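PDB 3P02: uncharacterized protein from Bacteroides ovatus, which is of unknown function, its sequence combining an E-set-like DUF4973 region with a BT_3044-like C-terminal region. Local coordinates for residues F178-I183 with A197-E202; F274-Y279 with I287-K292. All coordinates share one frame; numbering follows the deposited sequence.

How the contacts relate
Contact 1 (F178-I183 with A197-E202) closes along the chain before contact 2 (F274-Y279 with I287-K292) opens, and both reach the same antiparallel sheet within the BT_3044-like C-terminal region. Their centres lie about 13 Å apart, on the same side of the chain's centre. Contact 2 pairs strands 262-278 and 287-302 as a hairpin, while contact 1 brings the chain between strands 176-178 and 182-187 against the loop after strand 192-196. The two meet directly: R200 forms a salt bridge with D278, and the F178 ring sits edge-to-face with Y289 and also touches F276 and M291. Contact 1 thus packs against one face of the hairpin in contact 2.

Contact 1: F178-I183 with A197-E202. With EDO (1,2-ethanediol), chain D.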
loop_
_atom_site.group_PDB
_atom_site.type_symbol
_atom_site.label_atom_id
_atom_site.label_comp_id
_atom_site.label_asym_id
_atom_site.label_seq_id
_atom_site.Cartn_x
_atom_site.Cartn_y
_atom_site.Cartn_z
ATOM N N PHE A 178 -17.458 17.262 -8.695
ATOM C CA PHE A 178 -16.243 16.472 -8.813
ATOM C C PHE A 178 -16.543 14.978 -8.713
ATOM O O PHE A 178 -17.544 14.580 -8.110
ATOM C CB PHE A 178 -15.205 16.865 -7.727
ATOM C CG PHE A 178 -15.645 16.586 -6.307
ATOM C CD1 PHE A 178 -15.389 15.351 -5.707
ATOM C CD2 PHE A 178 -16.268 17.576 -5.549
ATOM C CE1 PHE A 178 -15.784 15.099 -4.388
ATOM C CE2 PHE A 178 -16.673 17.323 -4.237
ATOM C CZ PHE A 178 -16.411 16.094 -3.656
ATOM N N SER A 179 -15.613 14.162 -9.226
ATOM C CA SER A 179 -15.600 12.706 -9.048
ATOM C C SER A 179 -14.208 12.225 -9.427
ATOM O O SER A 179 -13.471 12.942 -10.120
ATOM C CB SER A 179 -16.688 11.966 -9.836
ATOM O OG SER A 179 -16.438 12.033 -11.234
ATOM N N SER A 180 -13.874 11.003 -9.014
ATOM C CA SER A 180 -12.569 10.411 -9.321
ATOM C C SER A 180 -12.768 9.062 -9.945
ATOM O O SER A 180 -13.557 8.270 -9.412
ATOM C CB SER A 180 -11.747 10.279 -8.041
ATOM O OG SER A 180 -11.574 11.546 -7.419
ATOM N N THR A 181 -12.033 8.759 -11.028
ATOM C CA THR A 181 -12.189 7.462 -11.695
ATOM C C THR A 181 -11.766 6.331 -10.779
ATOM O O THR A 181 -12.386 5.248 -10.833
ATOM C CB THR A 181 -11.421 7.379 -13.027
ATOM O OG1 THR A 181 -10.028 7.523 -12.789
ATOM C CG2 THR A 181 -11.894 8.383 -14.044
ATOM N N GLU A 182 -10.744 6.569 -9.947
ATOM C CA GLU A 182 -10.273 5.583 -8.996
ATOM C C GLU A 182 -10.282 6.169 -7.592
ATOM O O GLU A 182 -9.865 7.324 -7.405
ATOM C CB GLU A 182 -8.857 5.156 -9.386
ATOM C CG GLU A 182 -8.305 4.035 -8.541
ATOM C CD GLU A 182 -6.941 3.617 -9.043
ATOM O OE1 GLU A 182 -6.874 2.866 -10.045
ATOM O OE2 GLU A 182 -5.939 4.079 -8.455
ATOM N N ILE A 183 -10.740 5.386 -6.627
ATOM C CA ILE A 183 -10.721 5.740 -5.220
ATOM C C ILE A 183 -10.048 4.578 -4.511
ATOM O O ILE A 183 -10.540 3.444 -4.597
ATOM C CB ILE A 183 -12.118 6.057 -4.646
ATOM C CG1 ILE A 183 -12.641 7.405 -5.248
ATOM C CG2 ILE A 183 -12.064 6.106 -3.090
ATOM C CD1 ILE A 183 -14.015 7.795 -4.814
ATOM N N ALA A 197 -12.333 11.815 1.348
ATOM C CA ALA A 197 -13.361 12.629 0.740
ATOM C C ALA A 197 -12.724 13.787 -0.079
ATOM O O ALA A 197 -11.526 14.086 0.083
ATOM C CB ALA A 197 -14.264 13.213 1.829
ATOM N N GLY A 198 -13.547 14.452 -0.906
ATOM C CA GLY A 198 -13.117 15.663 -1.611
ATOM C C GLY A 198 -11.942 15.573 -2.559
ATOM O O GLY A 198 -11.140 16.519 -2.649
ATOM N N GLN A 199 -11.853 14.451 -3.282
ATOM C CA GLN A 199 -10.833 14.165 -4.303
ATOM C C GLN A 199 -9.422 14.006 -3.724
ATOM O O GLN A 199 -8.459 13.897 -4.487
ATOM C CB GLN A 199 -10.835 15.216 -5.427
ATOM C CG GLN A 199 -11.969 15.020 -6.389
ATOM C CD GLN A 199 -11.755 15.783 -7.662
ATOM O OE1 GLN A 199 -11.528 16.991 -7.645
ATOM N NE2 GLN A 199 -11.865 15.094 -8.791
ATOM N N ARG A 200 -9.300 13.908 -2.392
ATOM C CA ARG A 200 -7.981 13.713 -1.792
ATOM C C ARG A 200 -7.440 12.313 -2.139
ATOM O O ARG A 200 -8.188 11.355 -2.391
ATOM C CB ARG A 200 -8.016 13.925 -0.258
ATOM C CG ARG A 200 -7.712 15.363 0.210
ATOM C CD ARG A 200 -8.655 16.398 -0.403
ATOM N NE ARG A 200 -8.430 17.714 0.173
ATOM C CZ ARG A 200 -9.268 18.740 0.041
ATOM N NH1 ARG A 200 -10.357 18.628 -0.719
ATOM N NH2 ARG A 200 -9.008 19.895 0.633
ATOM N N THR A 201 -6.113 12.203 -2.176
ATOM C CA THR A 201 -5.417 10.945 -2.449
ATOM C C THR A 201 -4.187 10.919 -1.558
ATOM O O THR A 201 -3.891 11.915 -0.882
ATOM C CB THR A 201 -4.985 10.830 -3.951
ATOM O OG1 THR A 201 -3.908 11.753 -4.157
ATOM C CG2 THR A 201 -6.127 11.117 -4.972
ATOM N N GLU A 202 -3.373 9.863 -1.695
ATOM C CA GLU A 202 -2.081 9.734 -1.031
ATOM C C GLU A 202 -1.154 10.949 -1.342
ATOM O O GLU A 202 -0.240 11.216 -0.568
ATOM C CB GLU A 202 -1.423 8.413 -1.480
ATOM C CG GLU A 202 -1.122 8.349 -2.976
ATOM C CD GLU A 202 -0.339 7.134 -3.443
ATOM O OE1 GLU A 202 0.426 6.556 -2.635
ATOM O OE2 GLU A 202 -0.484 6.765 -4.629
HETATM C C1 EDO D . -11.864 19.483 -4.097
HETATM O O1 EDO D . -10.717 18.632 -4.002
HETATM C C2 EDO D . -12.926 18.846 -4.985
HETATM O O2 EDO D . -12.582 19.031 -6.364
#
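F178 and Q199 make a small surface contact in which a type I' beta turn, A197 to R200, lies against the chain that links strand 176-178 to strand 182-187. The turn follows strand 192-196 in the same antiparallel sheet. G198 and Q199 occupy its two central positions, both with positive phi, and a weak backbone bond from R200 N to A197 O closes it. The CB of F178 is directed at the turn, and CG, set between the backbone N and the carbonyl carbon (chi1 64°), carries the ring to G198 and Q199. Approaching obliquely, Q199 CG comes to 3.5 Å from F178 CD1 and G198 CA to 3.9 Å from F178 CE1. The Q199 side chain slides past F178 in the opposite direction, its amide plane turned 35° from the ring. Beyond the ring, Q199 NE2 gives a weak, bent hydrogen bond to S179 O at 3.0 Å, and CG rests against S180 OG. The other end of the amide holds a 1,2-ethanediol, probably from the crystallisation liquor: its O2 donates to Q199 OE1, its O1 to G198 O, and C2 lies over one face of the F178 ring, toward the rim. R200 folds its own side chain back onto the turn, NH1 reaching G198 O at 3.0 Å in the guanidinium plane; NH1 also forms a salt bridge with D278, and NH2 one with D206. Two donors therefore converge on one carbonyl, the shorter approach being the 2.5 Å from ethanediol O1 to G198 O.

Contact 2: F274-Y279 with I287-K292; sequences FDFVDY and IEYNMK
F276 and Y289 sit mid-way along an antiparallel beta hairpin, in register from F274 opposite M291 to D278 opposite I287. Six backbone hydrogen bonds hold the strands, among them Y289 N to F276 O at 2.8 Å. The tight face carries F274, F276, D278, Y289 and selenomethionine M291, with I287 at its looser, partly exposed end. Y289 CB lies over one face of the F276 ring, 3.5 Å from CE1, while the two rings meet obliquely with planes 33° apart. M291 CB makes a CH-pi contact over the F274 ring, 3.8 Å from CZ; the bend at chi3 (77°) sets CE, while SE makes oblique Met-aromatic contacts with F274 and F276. F178 covers F276 and M291 from strand 176-178. D278 CB meets the Y289 ring at its edge, and one water bridges D278 OD2 to Y289 OH; OD2 is also bonded to S281 and R200.

The other face is looser, with E288 exposed and D275 partly so. Here N290 ND2, which also donates to D273, reaches D275 OD1 at 2.9 Å on the anti side, 32° out of the carboxylate plane. An alanine at D275 would probably cost N290 one of these two acceptors and leave the Y244 hydroxyl without its carboxylate mate. The chemistry implies a hairpin held by apolar contact on its largely aromatic face and by side-chain hydrogen bonds around D275 and N290.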
loop_
_atom_site.group_PDB
_atom_site.type_symbol
_atom_site.label_atom_id
_atom_site.label_comp_id
_atom_site.label_asym_id
_atom_site.label_seq_id
_atom_site.Cartn_x
_atom_site.Cartn_y
_atom_site.Cartn_z
ATOM N N PHE A 274 -23.239 11.367 2.088
ATOM C CA PHE A 274 -22.833 12.174 3.226
ATOM C C PHE A 274 -22.412 13.554 2.841
ATOM O O PHE A 274 -21.752 13.762 1.817
ATOM C CB PHE A 274 -21.692 11.503 4.036
ATOM C CG PHE A 274 -20.394 11.297 3.268
ATOM C CD1 PHE A 274 -19.419 12.304 3.221
ATOM C CD2 PHE A 274 -20.158 10.124 2.575
ATOM C CE1 PHE A 274 -18.212 12.118 2.516
ATOM C CE2 PHE A 274 -18.938 9.927 1.901
ATOM C CZ PHE A 274 -17.983 10.935 1.864
ATOM N N ASP A 275 -22.708 14.500 3.736
ATOM C CA ASP A 275 -22.200 15.848 3.631
ATOM C C ASP A 275 -20.845 15.931 4.327
ATOM O O ASP A 275 -20.608 15.234 5.313
ATOM C CB ASP A 275 -23.154 16.874 4.283
ATOM C CG ASP A 275 -24.457 17.119 3.571
ATOM O OD1 ASP A 275 -24.551 16.791 2.348
ATOM O OD2 ASP A 275 -25.357 17.720 4.193
ATOM N N PHE A 276 -19.985 16.840 3.850
ATOM C CA PHE A 276 -18.715 17.142 4.497
ATOM C C PHE A 276 -18.298 18.502 4.038
ATOM O O PHE A 276 -18.797 19.000 3.025
ATOM C CB PHE A 276 -17.628 16.096 4.213
ATOM C CG PHE A 276 -17.033 16.240 2.842
ATOM C CD1 PHE A 276 -17.679 15.709 1.722
ATOM C CD2 PHE A 276 -15.826 16.928 2.659
ATOM C CE1 PHE A 276 -17.145 15.903 0.446
ATOM C CE2 PHE A 276 -15.313 17.143 1.381
ATOM C CZ PHE A 276 -15.964 16.617 0.284
ATOM N N VAL A 277 -17.348 19.093 4.757
ATOM C CA VAL A 277 -16.859 20.417 4.428
ATOM C C VAL A 277 -15.390 20.345 4.002
ATOM O O VAL A 277 -14.592 19.666 4.674
ATOM C CB VAL A 277 -17.045 21.335 5.675
ATOM C CG1 VAL A 277 -16.407 22.703 5.470
ATOM C CG2 VAL A 277 -18.521 21.480 6.040
ATOM N N ASP A 278 -15.039 21.067 2.944
ATOM C CA ASP A 278 -13.666 21.236 2.519
ATOM C C ASP A 278 -13.260 22.590 3.111
ATOM O O ASP A 278 -13.711 23.639 2.627
ATOM C CB ASP A 278 -13.541 21.204 0.996
ATOM C CG ASP A 278 -12.135 21.484 0.499
ATOM O OD1 ASP A 278 -11.317 22.082 1.275
ATOM O OD2 ASP A 278 -11.840 21.130 -0.661
ATOM N N TYR A 279 -12.487 22.580 4.200
ATOM C CA TYR A 279 -12.122 23.827 4.874
ATOM C C TYR A 279 -10.649 24.190 4.621
ATOM O O TYR A 279 -10.100 25.040 5.322
ATOM C CB TYR A 279 -12.429 23.695 6.397
ATOM C CG TYR A 279 -11.627 22.608 7.091
ATOM C CD1 TYR A 279 -12.034 21.275 7.047
ATOM C CD2 TYR A 279 -10.475 22.918 7.820
ATOM C CE1 TYR A 279 -11.279 20.271 7.648
ATOM C CE2 TYR A 279 -9.742 21.929 8.465
ATOM C CZ TYR A 279 -10.152 20.606 8.384
ATOM O OH TYR A 279 -9.418 19.613 9.000
ATOM N N ILE A 287 -16.120 25.074 1.813
ATOM C CA ILE A 287 -17.087 24.623 0.821
ATOM C C ILE A 287 -17.889 23.456 1.401
ATOM O O ILE A 287 -17.298 22.455 1.831
ATOM C CB ILE A 287 -16.417 24.241 -0.521
ATOM C CG1 ILE A 287 -15.438 25.339 -1.023
ATOM C CG2 ILE A 287 -17.473 23.889 -1.577
ATOM C CD1 ILE A 287 -16.049 26.637 -1.403
ATOM N N GLU A 288 -19.225 23.573 1.391
ATOM C CA GLU A 288 -20.079 22.511 1.901
ATOM C C GLU A 288 -20.439 21.572 0.767
ATOM O O GLU A 288 -21.245 21.912 -0.110
ATOM C CB GLU A 288 -21.339 23.102 2.544
ATOM C CG GLU A 288 -21.004 24.005 3.715
ATOM C CD GLU A 288 -22.190 24.579 4.469
ATOM O OE1 GLU A 288 -23.350 24.279 4.103
ATOM O OE2 GLU A 288 -21.947 25.364 5.415
ATOM N N TYR A 289 -19.846 20.393 0.805
ATOM C CA TYR A 289 -20.050 19.395 -0.215
ATOM C C TYR A 289 -20.879 18.205 0.258
ATOM O O TYR A 289 -21.187 18.063 1.436
ATOM C CB TYR A 289 -18.677 18.849 -0.643
ATOM C CG TYR A 289 -17.835 19.773 -1.497
ATOM C CD1 TYR A 289 -18.298 20.217 -2.736
ATOM C CD2 TYR A 289 -16.509 20.034 -1.169
ATOM C CE1 TYR A 289 -17.484 20.961 -3.595
ATOM C CE2 TYR A 289 -15.688 20.798 -2.009
ATOM C CZ TYR A 289 -16.166 21.218 -3.243
ATOM O OH TYR A 289 -15.392 22.029 -4.052
ATOM N N ASN A 290 -21.138 17.309 -0.681
ATOM C CA ASN A 290 -21.818 16.040 -0.454
ATOM C C ASN A 290 -21.249 15.007 -1.406
ATOM O O ASN A 290 -20.938 15.343 -2.553
ATOM C CB ASN A 290 -23.336 16.190 -0.691
ATOM C CG ASN A 290 -24.072 14.851 -0.621
ATOM O OD1 ASN A 290 -24.179 14.109 -1.615
ATOM N ND2 ASN A 290 -24.653 14.543 0.528
HETATM N N MSE A 291 -21.105 13.774 -0.947
HETATM C CA MSE A 291 -20.727 12.665 -1.839
HETATM C C MSE A 291 -21.835 11.645 -1.766
HETATM O O MSE A 291 -22.216 11.258 -0.664
HETATM C CB MSE A 291 -19.369 12.044 -1.451
HETATM C CG MSE A 291 -18.261 13.099 -1.565
HETATM SE SE MSE A 291 -16.517 12.327 -1.515
HETATM C CE MSE A 291 -16.416 11.664 -3.274
ATOM N N LYS A 292 -22.370 11.247 -2.919
ATOM C CA LYS A 292 -23.482 10.285 -2.956
ATOM C C LYS A 292 -23.302 9.275 -4.049
ATOM O O LYS A 292 -22.989 9.618 -5.190
ATOM C CB LYS A 292 -24.818 11.043 -3.173
ATOM C CG LYS A 292 -26.068 10.152 -3.205
ATOM C CD LYS A 292 -27.352 10.994 -3.246
ATOM C CE LYS A 292 -28.606 10.123 -3.219
ATOM N NZ LYS A 292 -28.757 9.348 -1.931
HETATM O O HOH W 1 -12.876 22.095 -3.094
#